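Local structure of uncharacterized protein (Neisseria gonorrhoeae, 5V77) at residues Tyr20-Ser25 / Ser71-Phe76; Ile91-Asp94 / Ile98-Ile101. The protein is of unknown function but forms an all-beta, NGO_1070-like fold found as two copies in the assembly. All coordinates share one frame; numbering follows the deposited sequence.

Interaction 1 (Tyr20-Ser25 / Ser71-Phe76); sequences YEIIFS and SLFPLF
F73 turns its CG anti to its own carbonyl carbon (chi1 -58°), and this swings the phenyl ring across to the strand of Y20, E21 and I22. I22 has the matching first torsion (chi1 -61°), which sends CG1 and CD1 to the ring. The contact belongs to a curled antiparallel beta-sheet: strand 17-25 meets the loop that leads into strand 75-84, a neighbour in the same sheet. Between these two segments there is no hydrogen bond, and the ring makes most of the contact.

One face of the F73 ring lies against the backbone. Y20 O sits over it toward the rim, 3.6 Å from F73 CD2. E21 CA adds a CH-pi contact, 4.3 Å from the centroid of the F73 ring and 20° off its normal. L72 CD2 sits over the opposite face, toward its rim. The side chains of I22 and F73 cross at about a right angle. A cis peptide bond precedes P74, whose CA lies 4.7 Å from Y20 CA. Within the loop, S71 OG donates to F73 O at 2.7 Å.

The second subunit packs against this region. F24 meets F73 of the other chain edge-to-face, and N29 OD1 of that chain accepts a hydrogen bond from L72 N. At the ring edge, in plane, I22 CD1 lies 3.9 Å from F73 CZ.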
ATOM      1  N   TYR A  20      -2.155   9.279  -8.901  1.00 23.32           N
ATOM      2  CA  TYR A  20      -1.806  10.289  -7.910  1.00 27.49           C
ATOM      3  C   TYR A  20      -2.131   9.888  -6.480  1.00 27.22           C
ATOM      4  O   TYR A  20      -1.755  10.623  -5.561  1.00 26.09           O
ATOM      5  CB  TYR A  20      -2.474  11.643  -8.229  1.00 27.21           C
ATOM      6  CG  TYR A  20      -3.985  11.703  -8.071  1.00 25.50           C
ATOM      7  CD1 TYR A  20      -4.830  11.455  -9.149  1.00 28.09           C
ATOM      8  CD2 TYR A  20      -4.564  12.037  -6.847  1.00 29.81           C
ATOM      9  CE1 TYR A  20      -6.229  11.513  -8.999  1.00 25.08           C
ATOM     10  CE2 TYR A  20      -5.944  12.101  -6.686  1.00 27.53           C
ATOM     11  CZ  TYR A  20      -6.772  11.834  -7.772  1.00 34.12           C
ATOM     12  OH  TYR A  20      -8.144  11.906  -7.621  1.00 29.65           O
ATOM     13  N   GLU A  21      -2.796   8.758  -6.253  1.00 27.39           N
ATOM     14  CA  GLU A  21      -3.004   8.331  -4.876  1.00 28.31           C
ATOM     15  C   GLU A  21      -3.423   6.872  -4.828  1.00 25.35           C
ATOM     16  O   GLU A  21      -3.984   6.322  -5.779  1.00 21.47           O
ATOM     17  CB  GLU A  21      -4.050   9.192  -4.168  1.00 25.38           C
ATOM     18  CG  GLU A  21      -5.410   9.045  -4.769  1.00 25.81           C
ATOM     19  CD  GLU A  21      -6.448   9.855  -4.049  1.00 37.44           C
ATOM     20  OE1 GLU A  21      -6.074  10.762  -3.287  1.00 33.42           O
ATOM     21  OE2 GLU A  21      -7.647   9.587  -4.247  1.00 37.82           O
ATOM     22  N   ILE A  22      -3.178   6.274  -3.668  1.00 21.12           N
ATOM     23  CA  ILE A  22      -3.519   4.887  -3.366  1.00 22.24           C
ATOM     24  C   ILE A  22      -4.124   4.911  -1.975  1.00 22.71           C
ATOM     25  O   ILE A  22      -3.448   5.303  -1.023  1.00 25.41           O
ATOM     26  CB  ILE A  22      -2.286   3.965  -3.397  1.00 24.91           C
ATOM     27  CG1 ILE A  22      -1.630   3.971  -4.790  1.00 24.64           C
ATOM     28  CG2 ILE A  22      -2.678   2.553  -2.989  1.00 24.13           C
ATOM     29  CD1 ILE A  22      -0.297   3.240  -4.811  1.00 27.94           C
ATOM     30  N   ILE A  23      -5.400   4.560  -1.857  1.00 18.15           N
ATOM     31  CA  ILE A  23      -6.172   4.865  -0.650  1.00 19.81           C
ATOM     32  C   ILE A  23      -6.832   3.599  -0.127  1.00 24.79           C
ATOM     33  O   ILE A  23      -7.569   2.939  -0.859  1.00 18.67           O
ATOM     34  CB  ILE A  23      -7.244   5.928  -0.944  1.00 22.86           C
ATOM     35  CG1 ILE A  23      -6.567   7.211  -1.449  1.00 26.37           C
ATOM     36  CG2 ILE A  23      -8.124   6.158   0.272  1.00 26.27           C
ATOM     37  CD1 ILE A  23      -5.697   7.892  -0.400  1.00 31.00           C
ATOM     38  N   PHE A  24      -6.636   3.306   1.161  1.00 22.47           N
ATOM     39  CA  PHE A  24      -7.392   2.235   1.809  1.00 21.16           C
ATOM     40  C   PHE A  24      -8.795   2.717   2.175  1.00 28.11           C
ATOM     41  O   PHE A  24      -8.960   3.835   2.671  1.00 24.44           O
ATOM     42  CB  PHE A  24      -6.677   1.786   3.095  1.00 22.91           C
ATOM     43  CG  PHE A  24      -5.521   0.855   2.867  1.00 22.12           C
ATOM     44  CD1 PHE A  24      -5.737  -0.511   2.724  1.00 26.54           C
ATOM     45  CD2 PHE A  24      -4.220   1.332   2.832  1.00 22.38           C
ATOM     46  CE1 PHE A  24      -4.671  -1.380   2.526  1.00 24.64           C
ATOM     47  CE2 PHE A  24      -3.151   0.467   2.626  1.00 31.58           C
ATOM     48  CZ  PHE A  24      -3.385  -0.894   2.482  1.00 23.89           C
ATOM     49  N   SER A  25      -9.800   1.848   2.000  1.00 21.24           N
ATOM     50  CA  SER A  25     -11.166   2.117   2.458  1.00 24.78           C
ATOM     51  C   SER A  25     -11.824   0.817   2.903  1.00 24.18           C
ATOM     52  O   SER A  25     -11.222  -0.256   2.862  1.00 21.83           O
ATOM     53  CB  SER A  25     -12.033   2.808   1.389  1.00 33.99           C
ATOM     54  OG  SER A  25     -12.305   1.967   0.275  1.00 31.08           O
ATOM     55  N   SER A  71       9.707  11.869  -7.180  1.00 49.13           N
ATOM     56  CA  SER A  71       8.800  11.267  -6.214  1.00 46.52           C
ATOM     57  C   SER A  71       7.907  10.256  -6.918  1.00 46.91           C
ATOM     58  O   SER A  71       7.804  10.231  -8.147  1.00 43.39           O
ATOM     59  CB  SER A  71       7.965  12.330  -5.502  1.00 45.89           C
ATOM     60  OG  SER A  71       7.037  12.913  -6.391  1.00 44.38           O
ATOM     61  N   LEU A  72       7.269   9.413  -6.108  1.00 41.56           N
ATOM     62  CA  LEU A  72       6.433   8.351  -6.654  1.00 39.02           C
ATOM     63  C   LEU A  72       5.249   8.925  -7.424  1.00 37.04           C
ATOM     64  O   LEU A  72       5.023   8.571  -8.584  1.00 42.22           O
ATOM     65  CB  LEU A  72       5.964   7.443  -5.524  1.00 40.55           C
ATOM     66  CG  LEU A  72       4.931   6.367  -5.861  1.00 41.21           C
ATOM     67  CD1 LEU A  72       5.508   5.380  -6.862  1.00 40.62           C
ATOM     68  CD2 LEU A  72       4.480   5.659  -4.567  1.00 39.26           C
ATOM     69  N   PHE A  73       4.484   9.814  -6.794  1.00 40.73           N
ATOM     70  CA  PHE A  73       3.323  10.483  -7.371  1.00 35.58           C
ATOM     71  C   PHE A  73       3.708  11.869  -7.874  1.00 36.50           C
ATOM     72  O   PHE A  73       4.473  12.570  -7.214  1.00 38.65           O
ATOM     73  CB  PHE A  73       2.202  10.638  -6.343  1.00 34.38           C
ATOM     74  CG  PHE A  73       1.731   9.343  -5.745  1.00 32.36           C
ATOM     75  CD1 PHE A  73       1.591   8.197  -6.517  1.00 35.16           C
ATOM     76  CD2 PHE A  73       1.414   9.281  -4.399  1.00 30.33           C
ATOM     77  CE1 PHE A  73       1.139   7.000  -5.942  1.00 30.27           C
ATOM     78  CE2 PHE A  73       0.964   8.094  -3.816  1.00 32.46           C
ATOM     79  CZ  PHE A  73       0.839   6.955  -4.576  1.00 33.24           C
ATOM     80  N   PRO A  74       3.187  12.313  -9.031  1.00 36.21           N
ATOM     81  CA  PRO A  74       2.278  11.571  -9.916  1.00 35.33           C
ATOM     82  C   PRO A  74       3.049  10.525 -10.702  1.00 35.05           C
ATOM     83  O   PRO A  74       4.171  10.788 -11.117  1.00 37.63           O
ATOM     84  CB  PRO A  74       1.713  12.654 -10.856  1.00 40.97           C
ATOM     85  CG  PRO A  74       2.183  13.966 -10.299  1.00 54.60           C
ATOM     86  CD  PRO A  74       3.420  13.682  -9.507  1.00 38.31           C
ATOM     87  N   LEU A  75       2.474   9.350 -10.895  1.00 33.23           N
ATOM     88  CA  LEU A  75       3.156   8.266 -11.591  1.00 35.11           C
ATOM     89  C   LEU A  75       2.515   8.092 -12.963  1.00 35.12           C
ATOM     90  O   LEU A  75       1.382   7.619 -13.064  1.00 33.79           O
ATOM     91  CB  LEU A  75       3.074   6.984 -10.765  1.00 32.88           C
ATOM     92  CG  LEU A  75       3.784   5.733 -11.286  1.00 33.96           C
ATOM     93  CD1 LEU A  75       5.294   5.933 -11.242  1.00 37.24           C
ATOM     94  CD2 LEU A  75       3.367   4.506 -10.466  1.00 32.44           C
ATOM     95  N   PHE A  76       3.247   8.419 -14.016  0.50 36.48           N
ATOM     96  CA  PHE A  76       2.699   8.295 -15.358  0.50 36.90           C
ATOM     97  C   PHE A  76       2.793   6.845 -15.831  0.50 36.99           C
ATOM     98  O   PHE A  76       3.843   6.207 -15.707  0.50 38.56           O
ATOM     99  CB  PHE A  76       3.423   9.264 -16.287  0.50 40.61           C
ATOM    100  CG  PHE A  76       3.407  10.684 -15.778  0.50 45.67           C
ATOM    101  CD1 PHE A  76       4.584  11.359 -15.509  0.50 57.24           C
ATOM    102  CD2 PHE A  76       2.203  11.318 -15.512  0.50 42.23           C
ATOM    103  CE1 PHE A  76       4.559  12.655 -15.023  0.50 60.83           C
ATOM    104  CE2 PHE A  76       2.168  12.604 -15.028  0.50 46.19           C
ATOM    105  CZ  PHE A  76       3.349  13.279 -14.785  0.50 57.26           C
TER

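Interaction 2 (Ile91-Asp94 / Ile98-Ile101); sequences IIID and IIKI
I93 and I99 face each other as a hydrogen-bonded pair. I93 N donates to I99 O at 2.8 Å, and the bond is almost straight, with 177° at the hydrogen. The return bond runs from I99 N to I93 O at 2.9 Å. I91 and I101 form a second pair of this kind, again with a bond in each direction. Two non-hydrogen-bonded pairs complete the register, I92 with K100 and D94 with I98. Backbone carbonyls also receive CA-H...O contacts, such as I98 CA to I93 O at 3.2 Å.

The side chains divide between two faces. I91, I93, I99 and I101 share the buried one. I91 CG1 is wedged between its backbone N and carbonyl carbon (chi1 50°). It comes within 3.9 Å of I101 CB, and the two side chains run alongside each other in the same direction. I93 CB and I99 CB meet at 4.1 Å.

This is a beta hairpin, strand 89-94 followed by strand 98-103, with the two segments antiparallel at 178°. The other face carries I92, D94, I98 and K100. I92 CG1 packs on K100 CG at 4.0 Å, and the rest of the lysine chain is stretched out. The D94 carboxylate lies alongside I98, with OD1 3.7 Å from I98 CG1.

Further out, strands on both sides hold the hairpin in the sheet. I92 bonds through its backbone to E81 on strand 75-84, while I98 and K100 bond to D58 and K56 on strand 43-58. On the buried face, L33 of strand 30-37 is touched by I91, I93 and I101, and F55 of strand 43-58 by I99 and I101.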
ATOM      1  N   ILE A  91      -4.120  -6.544 -10.893  1.00 26.87           N
ATOM      2  CA  ILE A  91      -3.579  -5.516 -11.776  1.00 27.32           C
ATOM      3  C   ILE A  91      -2.074  -5.467 -11.577  1.00 26.25           C
ATOM      4  O   ILE A  91      -1.575  -5.659 -10.460  1.00 27.00           O
ATOM      5  CB  ILE A  91      -4.202  -4.123 -11.559  1.00 28.72           C
ATOM      6  CG1 ILE A  91      -4.188  -3.716 -10.084  1.00 26.06           C
ATOM      7  CG2 ILE A  91      -5.611  -4.061 -12.140  1.00 27.22           C
ATOM      8  CD1 ILE A  91      -4.501  -2.242  -9.900  1.00 32.35           C
ATOM      9  N   ILE A  92      -1.353  -5.212 -12.661  1.00 30.19           N
ATOM     10  CA  ILE A  92       0.091  -5.039 -12.611  1.00 33.33           C
ATOM     11  C   ILE A  92       0.441  -3.727 -13.288  1.00 30.55           C
ATOM     12  O   ILE A  92       0.035  -3.482 -14.429  1.00 32.70           O
ATOM     13  CB  ILE A  92       0.838  -6.209 -13.269  1.00 36.46           C
ATOM     14  CG1 ILE A  92       0.530  -7.500 -12.517  1.00 38.19           C
ATOM     15  CG2 ILE A  92       2.344  -5.933 -13.263  1.00 34.99           C
ATOM     16  CD1 ILE A  92       1.239  -8.705 -13.076  1.00 45.15           C
ATOM     17  N   ILE A  93       1.168  -2.875 -12.572  1.00 31.21           N
ATOM     18  CA  ILE A  93       1.710  -1.634 -13.112  1.00 30.40           C
ATOM     19  C   ILE A  93       3.219  -1.793 -13.143  1.00 33.63           C
ATOM     20  O   ILE A  93       3.835  -2.040 -12.103  1.00 34.74           O
ATOM     21  CB  ILE A  93       1.307  -0.425 -12.254  1.00 30.85           C
ATOM     22  CG1 ILE A  93      -0.221  -0.252 -12.241  1.00 31.77           C
ATOM     23  CG2 ILE A  93       2.036   0.827 -12.737  1.00 32.22           C
ATOM     24  CD1 ILE A  93      -0.713   0.696 -11.162  1.00 29.15           C
ATOM     25  N   ASP A  94       3.821  -1.666 -14.319  1.00 33.25           N
ATOM     26  CA  ASP A  94       5.266  -1.865 -14.452  1.00 34.91           C
ATOM     27  C   ASP A  94       5.834  -0.661 -15.198  1.00 36.15           C
ATOM     28  O   ASP A  94       5.786  -0.613 -16.427  1.00 38.52           O
ATOM     29  CB  ASP A  94       5.569  -3.181 -15.160  1.00 46.27           C
ATOM     30  CG  ASP A  94       7.047  -3.551 -15.120  1.00 55.34           C
ATOM     31  OD1 ASP A  94       7.902  -2.662 -14.914  1.00 51.31           O
ATOM     32  OD2 ASP A  94       7.355  -4.745 -15.310  1.00 55.86           O
ATOM     33  N   ILE A  98       7.204  -0.924  -9.705  1.00 34.26           N
ATOM     34  CA  ILE A  98       6.242  -2.000  -9.936  1.00 31.24           C
ATOM     35  C   ILE A  98       5.206  -2.003  -8.820  1.00 29.12           C
ATOM     36  O   ILE A  98       5.557  -1.943  -7.637  1.00 28.72           O
ATOM     37  CB  ILE A  98       6.940  -3.367 -10.037  1.00 41.22           C
ATOM     38  CG1 ILE A  98       7.858  -3.375 -11.263  1.00 45.15           C
ATOM     39  CG2 ILE A  98       5.918  -4.490 -10.106  1.00 43.19           C
ATOM     40  CD1 ILE A  98       8.366  -4.740 -11.658  1.00 56.41           C
ATOM     41  N   ILE A  99       3.931  -2.071  -9.204  1.00 26.77           N
ATOM     42  CA  ILE A  99       2.816  -2.198  -8.278  1.00 27.54           C
ATOM     43  C   ILE A  99       1.982  -3.392  -8.721  1.00 29.07           C
ATOM     44  O   ILE A  99       1.583  -3.473  -9.887  1.00 33.79           O
ATOM     45  CB  ILE A  99       1.948  -0.924  -8.231  1.00 27.90           C
ATOM     46  CG1 ILE A  99       2.742   0.248  -7.648  1.00 30.61           C
ATOM     47  CG2 ILE A  99       0.665  -1.179  -7.383  1.00 28.01           C
ATOM     48  CD1 ILE A  99       2.145   1.620  -7.960  1.00 31.85           C
ATOM     49  N   LYS A 100       1.713  -4.314  -7.795  1.00 23.48           N
ATOM     50  CA  LYS A 100       0.863  -5.469  -8.072  1.00 24.59           C
ATOM     51  C   LYS A 100      -0.204  -5.523  -6.996  1.00 25.18           C
ATOM     52  O   LYS A 100       0.112  -5.415  -5.807  1.00 25.51           O
ATOM     53  CB  LYS A 100       1.648  -6.789  -8.062  1.00 30.94           C
ATOM     54  CG  LYS A 100       2.695  -6.952  -9.156  1.00 37.00           C
ATOM     55  CD  LYS A 100       3.229  -8.388  -9.150  1.00 44.60           C
ATOM     56  CE  LYS A 100       4.316  -8.602 -10.190  1.00 63.50           C
ATOM     57  NZ  LYS A 100       4.852  -9.995 -10.155  1.00 71.34           N
ATOM     58  N   ILE A 101      -1.462  -5.672  -7.397  1.00 22.56           N
ATOM     59  CA  ILE A 101      -2.552  -5.805  -6.433  1.00 25.57           C
ATOM     60  C   ILE A 101      -3.434  -6.951  -6.874  1.00 25.00           C
ATOM     61  O   ILE A 101      -3.890  -6.970  -8.021  1.00 23.50           O
ATOM     62  CB  ILE A 101      -3.406  -4.527  -6.320  1.00 24.00           C
ATOM     63  CG1 ILE A 101      -2.524  -3.334  -5.955  1.00 27.74           C
ATOM     64  CG2 ILE A 101      -4.481  -4.741  -5.229  1.00 22.73           C
ATOM     65  CD1 ILE A 101      -3.239  -1.988  -5.975  1.00 25.80           C
TER

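Interactions 1 and 2 lie in one curled antiparallel sheet, with their centres about 12 Å apart. They follow each other along the chain: interaction 1 closes at the start of strand 75-84, and interaction 2 opens on the next strand, 89-94, its neighbour in the sheet. They touch directly where L75 CD2 packs on I99 CD1 at 4.0 Å. F55 on strand 43-58, which interaction 2 packs on, is also touched by I22 of interaction 1. The second subunit reaches residues of 20-25/71-76, but no other chain of the assembly touches 91-94/98-101. With the function unknown, neither contact can be tied to an active site.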